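Local atomic coordinates of sulfatase (Bacteroides fragilis CAG:558, PDB entry 6USS), a protein that probably hydrolyses aryl sulfate esters as a calcium-dependent arylsulfatase of the gut microbiome, here with its catalytic residue replaced. Residues H104-T110 and W129-V134. The protein carries 1 engineered substitution. Numbering follows the deposited sequence.
Sequences HRVTNWT and WNVNGV
His-104, the last residue of helix 101-104, offers its carbonyl to the side-chain amide of Asn-130: ND2 donates to O over 2.8 Å, nearly straight and in the amide plane, but from above the carbonyl plane. In its ring ND1 accepts the backbone N of Val-106, in the ring plane, while NE2 reaches outside to Ser-94 OG on helix 88-97. Arg-105 leaves the helix with positive phi. Its O takes the backbone N of Asn-130 at 2.8 Å. Asn-130 thus holds two successive carbonyls, by its side chain and its backbone N; the guanidinium of Arg-105 leads away, NH2 bonding Gly-498 O. Val-106, the centre of an inverse gamma turn like Asn-130 facing it, splits its methyls: CG1, anti to the backbone N (chi1 -160°), lies against Gly-133 CA, and CG2 meets Val-134 CG1 at 3.9 Å. Thr-107 and Trp-129 run past each other in opposite directions, Thr-107 OG1 3.8 Å from Trp-129 CB; that hydroxyl bonds Asn-429 OD1. Asn-108 lays its CB over one face of the six-membered ring of Trp-129, a CH-pi contact 4.0 Å from the centroid; Val-131 CG1 covers the opposite face. Asp-118 joins Asn-108 and Trp-129, taking Asn-108 ND2 on OD2 and Trp-129 NE1 on OD1, which should fix the indole's rotation. Trp-109 sets its O at the indole edge, and Thr-110 brings CG2 to the same edge, 3.7 Å from Trp-129 CZ3, and to Val-131 O. The type I turn from Asn-130 to Gly-133 leads into strand 133-135 and packs against the loop after helix 101-104, a buried part of the sulfatase domain where the side chain of Trp-109 lies about 8 Å from the active-site calcium ion.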
ATOM      1  N   HIS A 104      24.276  -4.585  -2.279  1.00 17.35           N
ATOM      2  CA  HIS A 104      23.189  -3.845  -2.908  1.00 20.49           C
ATOM      3  C   HIS A 104      23.633  -2.511  -3.500  1.00 20.25           C
ATOM      4  O   HIS A 104      22.865  -1.907  -4.257  1.00 18.51           O
ATOM      5  CB  HIS A 104      22.001  -3.650  -1.942  1.00 19.04           C
ATOM      6  CG  HIS A 104      22.315  -2.865  -0.704  1.00 20.14           C
ATOM      7  ND1 HIS A 104      22.774  -1.561  -0.733  1.00 18.14           N
ATOM      8  CD2 HIS A 104      22.192  -3.192   0.605  1.00 17.29           C
ATOM      9  CE1 HIS A 104      22.930  -1.128   0.506  1.00 19.64           C
ATOM     10  NE2 HIS A 104      22.584  -2.099   1.338  1.00 16.81           N
ATOM     11  N   ARG A 105      24.845  -2.050  -3.198  1.00 17.74           N
ATOM     12  CA  ARG A 105      25.476  -0.903  -3.848  1.00 18.89           C
ATOM     13  C   ARG A 105      24.755   0.420  -3.617  1.00 18.75           C
ATOM     14  O   ARG A 105      25.063   1.405  -4.300  1.00 16.91           O
ATOM     15  CB  ARG A 105      25.625  -1.120  -5.354  1.00 16.51           C
ATOM     16  CG  ARG A 105      26.439  -2.338  -5.696  1.00 22.61           C
ATOM     17  CD  ARG A 105      26.178  -2.757  -7.111  1.00 21.59           C
ATOM     18  NE  ARG A 105      27.246  -3.585  -7.652  1.00 19.12           N
ATOM     19  CZ  ARG A 105      27.336  -3.913  -8.937  1.00 21.38           C
ATOM     20  NH1 ARG A 105      26.426  -3.471  -9.791  1.00 20.64           N
ATOM     21  NH2 ARG A 105      28.328  -4.677  -9.375  1.00 25.26           N
ATOM     22  N   VAL A 106      23.802   0.479  -2.693  1.00 15.06           N
ATOM     23  CA  VAL A 106      23.294   1.772  -2.250  1.00 17.92           C
ATOM     24  C   VAL A 106      24.192   2.214  -1.103  1.00 16.23           C
ATOM     25  O   VAL A 106      23.799   2.138   0.064  1.00 19.45           O
ATOM     26  CB  VAL A 106      21.814   1.691  -1.818  1.00 19.63           C
ATOM     27  CG1 VAL A 106      21.189   3.046  -1.835  1.00 16.19           C
ATOM     28  CG2 VAL A 106      21.038   0.755  -2.718  1.00 17.02           C
ATOM     29  N   THR A 107      25.415   2.650  -1.428  1.00 18.66           N
ATOM     30  CA  THR A 107      26.499   2.787  -0.455  1.00 17.70           C
ATOM     31  C   THR A 107      26.711   4.214   0.020  1.00 19.70           C
ATOM     32  O   THR A 107      27.498   4.426   0.949  1.00 20.38           O
ATOM     33  CB  THR A 107      27.829   2.244  -1.027  1.00 18.62           C
ATOM     34  OG1 THR A 107      27.990   2.657  -2.387  1.00 18.89           O
ATOM     35  CG2 THR A 107      27.879   0.713  -0.959  1.00 16.86           C
ATOM     36  N   ASN A 108      26.047   5.190  -0.585  1.00 17.55           N
ATOM     37  CA  ASN A 108      26.016   6.545  -0.061  1.00 17.85           C
ATOM     38  C   ASN A 108      24.563   7.005  -0.052  1.00 21.35           C
ATOM     39  O   ASN A 108      23.669   6.280  -0.501  1.00 22.38           O
ATOM     40  CB  ASN A 108      26.918   7.460  -0.886  1.00 19.65           C
ATOM     41  CG  ASN A 108      27.290   8.711  -0.155  1.00 20.53           C
ATOM     42  OD1 ASN A 108      26.763   8.997   0.925  1.00 21.43           O
ATOM     43  ND2 ASN A 108      28.189   9.493  -0.751  1.00 22.10           N
ATOM     44  N   TRP A 109      24.301   8.212   0.448  1.00 19.63           N
ATOM     45  CA  TRP A 109      22.908   8.599   0.664  1.00 26.09           C
ATOM     46  C   TRP A 109      22.207   9.015  -0.637  1.00 22.24           C
ATOM     47  O   TRP A 109      22.792   9.651  -1.514  1.00 18.53           O
ATOM     48  CB  TRP A 109      22.807   9.707   1.719  1.00 27.67           C
ATOM     49  CG  TRP A 109      23.335  11.046   1.323  1.00 24.46           C
ATOM     50  CD1 TRP A 109      24.606  11.511   1.505  1.00 22.80           C
ATOM     51  CD2 TRP A 109      22.594  12.111   0.706  1.00 23.31           C
ATOM     52  NE1 TRP A 109      24.709  12.803   1.029  1.00 25.91           N
ATOM     53  CE2 TRP A 109      23.488  13.194   0.532  1.00 26.93           C
ATOM     54  CE3 TRP A 109      21.265  12.257   0.289  1.00 22.40           C
ATOM     55  CZ2 TRP A 109      23.095  14.403  -0.056  1.00 25.00           C
ATOM     56  CZ3 TRP A 109      20.874  13.459  -0.282  1.00 24.73           C
ATOM     57  CH2 TRP A 109      21.789  14.516  -0.452  1.00 27.99           C
ATOM     58  N   THR A 110      20.938   8.640  -0.756  1.00 24.23           N
ATOM     59  CA  THR A 110      20.176   8.835  -1.981  1.00 22.06           C
ATOM     60  C   THR A 110      19.105   9.906  -1.812  1.00 21.26           C
ATOM     61  O   THR A 110      18.576  10.113  -0.712  1.00 17.13           O
ATOM     62  CB  THR A 110      19.502   7.535  -2.424  1.00 17.14           C
ATOM     63  OG1 THR A 110      18.447   7.218  -1.512  1.00 17.77           O
ATOM     64  CG2 THR A 110      20.493   6.400  -2.438  1.00 16.77           C
ATOM     65  N   TRP A 129      27.496   3.418  -8.407  1.00 18.58           N
ATOM     66  CA  TRP A 129      26.662   2.819  -7.382  1.00 20.96           C
ATOM     67  C   TRP A 129      25.171   3.102  -7.637  1.00 16.86           C
ATOM     68  O   TRP A 129      24.795   3.812  -8.571  1.00 20.45           O
ATOM     69  CB  TRP A 129      27.135   3.307  -6.010  1.00 19.31           C
ATOM     70  CG  TRP A 129      26.934   4.775  -5.717  1.00 24.74           C
ATOM     71  CD1 TRP A 129      27.726   5.827  -6.124  1.00 22.01           C
ATOM     72  CD2 TRP A 129      25.884   5.350  -4.922  1.00 22.05           C
ATOM     73  NE1 TRP A 129      27.222   7.019  -5.629  1.00 18.81           N
ATOM     74  CE2 TRP A 129      26.099   6.751  -4.886  1.00 19.52           C
ATOM     75  CE3 TRP A 129      24.788   4.814  -4.232  1.00 18.13           C
ATOM     76  CZ2 TRP A 129      25.254   7.619  -4.190  1.00 19.72           C
ATOM     77  CZ3 TRP A 129      23.948   5.683  -3.541  1.00 19.50           C
ATOM     78  CH2 TRP A 129      24.187   7.071  -3.528  1.00 19.12           C
ATOM     79  N   ASN A 130      24.316   2.499  -6.809  1.00 17.98           N
ATOM     80  CA  ASN A 130      22.872   2.456  -7.061  1.00 21.10           C
ATOM     81  C   ASN A 130      22.173   3.676  -6.456  1.00 19.02           C
ATOM     82  O   ASN A 130      21.407   3.582  -5.493  1.00 22.47           O
ATOM     83  CB  ASN A 130      22.281   1.157  -6.527  1.00 17.64           C
ATOM     84  CG  ASN A 130      22.454   0.007  -7.495  1.00 18.83           C
ATOM     85  OD1 ASN A 130      22.450   0.207  -8.703  1.00 16.23           O
ATOM     86  ND2 ASN A 130      22.602  -1.206  -6.972  1.00 21.00           N
ATOM     87  N   VAL A 131      22.404   4.829  -7.090  1.00 17.46           N
ATOM     88  CA  VAL A 131      21.930   6.133  -6.628  1.00 16.62           C
ATOM     89  C   VAL A 131      20.422   6.135  -6.433  1.00 22.13           C
ATOM     90  O   VAL A 131      19.884   7.011  -5.751  1.00 21.26           O
ATOM     91  CB  VAL A 131      22.314   7.252  -7.614  1.00 19.81           C
ATOM     92  CG1 VAL A 131      23.818   7.438  -7.656  1.00 16.85           C
ATOM     93  CG2 VAL A 131      21.755   6.941  -9.006  1.00 14.47           C
ATOM     94  N   ASN A 132      19.722   5.180  -7.049  1.00 21.52           N
ATOM     95  CA  ASN A 132      18.271   5.185  -6.995  1.00 18.85           C
ATOM     96  C   ASN A 132      17.708   4.297  -5.902  1.00 25.26           C
ATOM     97  O   ASN A 132      16.485   4.307  -5.696  1.00 22.67           O
ATOM     98  CB  ASN A 132      17.682   4.761  -8.341  1.00 22.31           C
ATOM     99  CG  ASN A 132      17.686   5.885  -9.366  1.00 21.14           C
ATOM    100  OD1 ASN A 132      17.965   7.053  -9.047  1.00 17.76           O
ATOM    101  ND2 ASN A 132      17.396   5.533 -10.614  1.00 24.66           N
ATOM    102  N   GLY A 133      18.552   3.523  -5.204  1.00 17.71           N
ATOM    103  CA  GLY A 133      18.103   2.859  -3.991  1.00 15.14           C
ATOM    104  C   GLY A 133      17.660   1.429  -4.204  1.00 21.08           C
ATOM    105  O   GLY A 133      18.270   0.695  -4.984  1.00 26.72           O
ATOM    106  N   VAL A 134      16.603   1.005  -3.525  1.00 17.99           N
ATOM    107  CA  VAL A 134      16.087  -0.341  -3.721  1.00 19.77           C
ATOM    108  C   VAL A 134      14.616  -0.249  -4.110  1.00 22.13           C
ATOM    109  O   VAL A 134      13.934   0.741  -3.838  1.00 22.71           O
ATOM    110  CB  VAL A 134      16.260  -1.217  -2.467  1.00 20.08           C
ATOM    111  CG1 VAL A 134      17.720  -1.194  -2.004  1.00 12.54           C
ATOM    112  CG2 VAL A 134      15.296  -0.754  -1.357  1.00 16.14           C
TER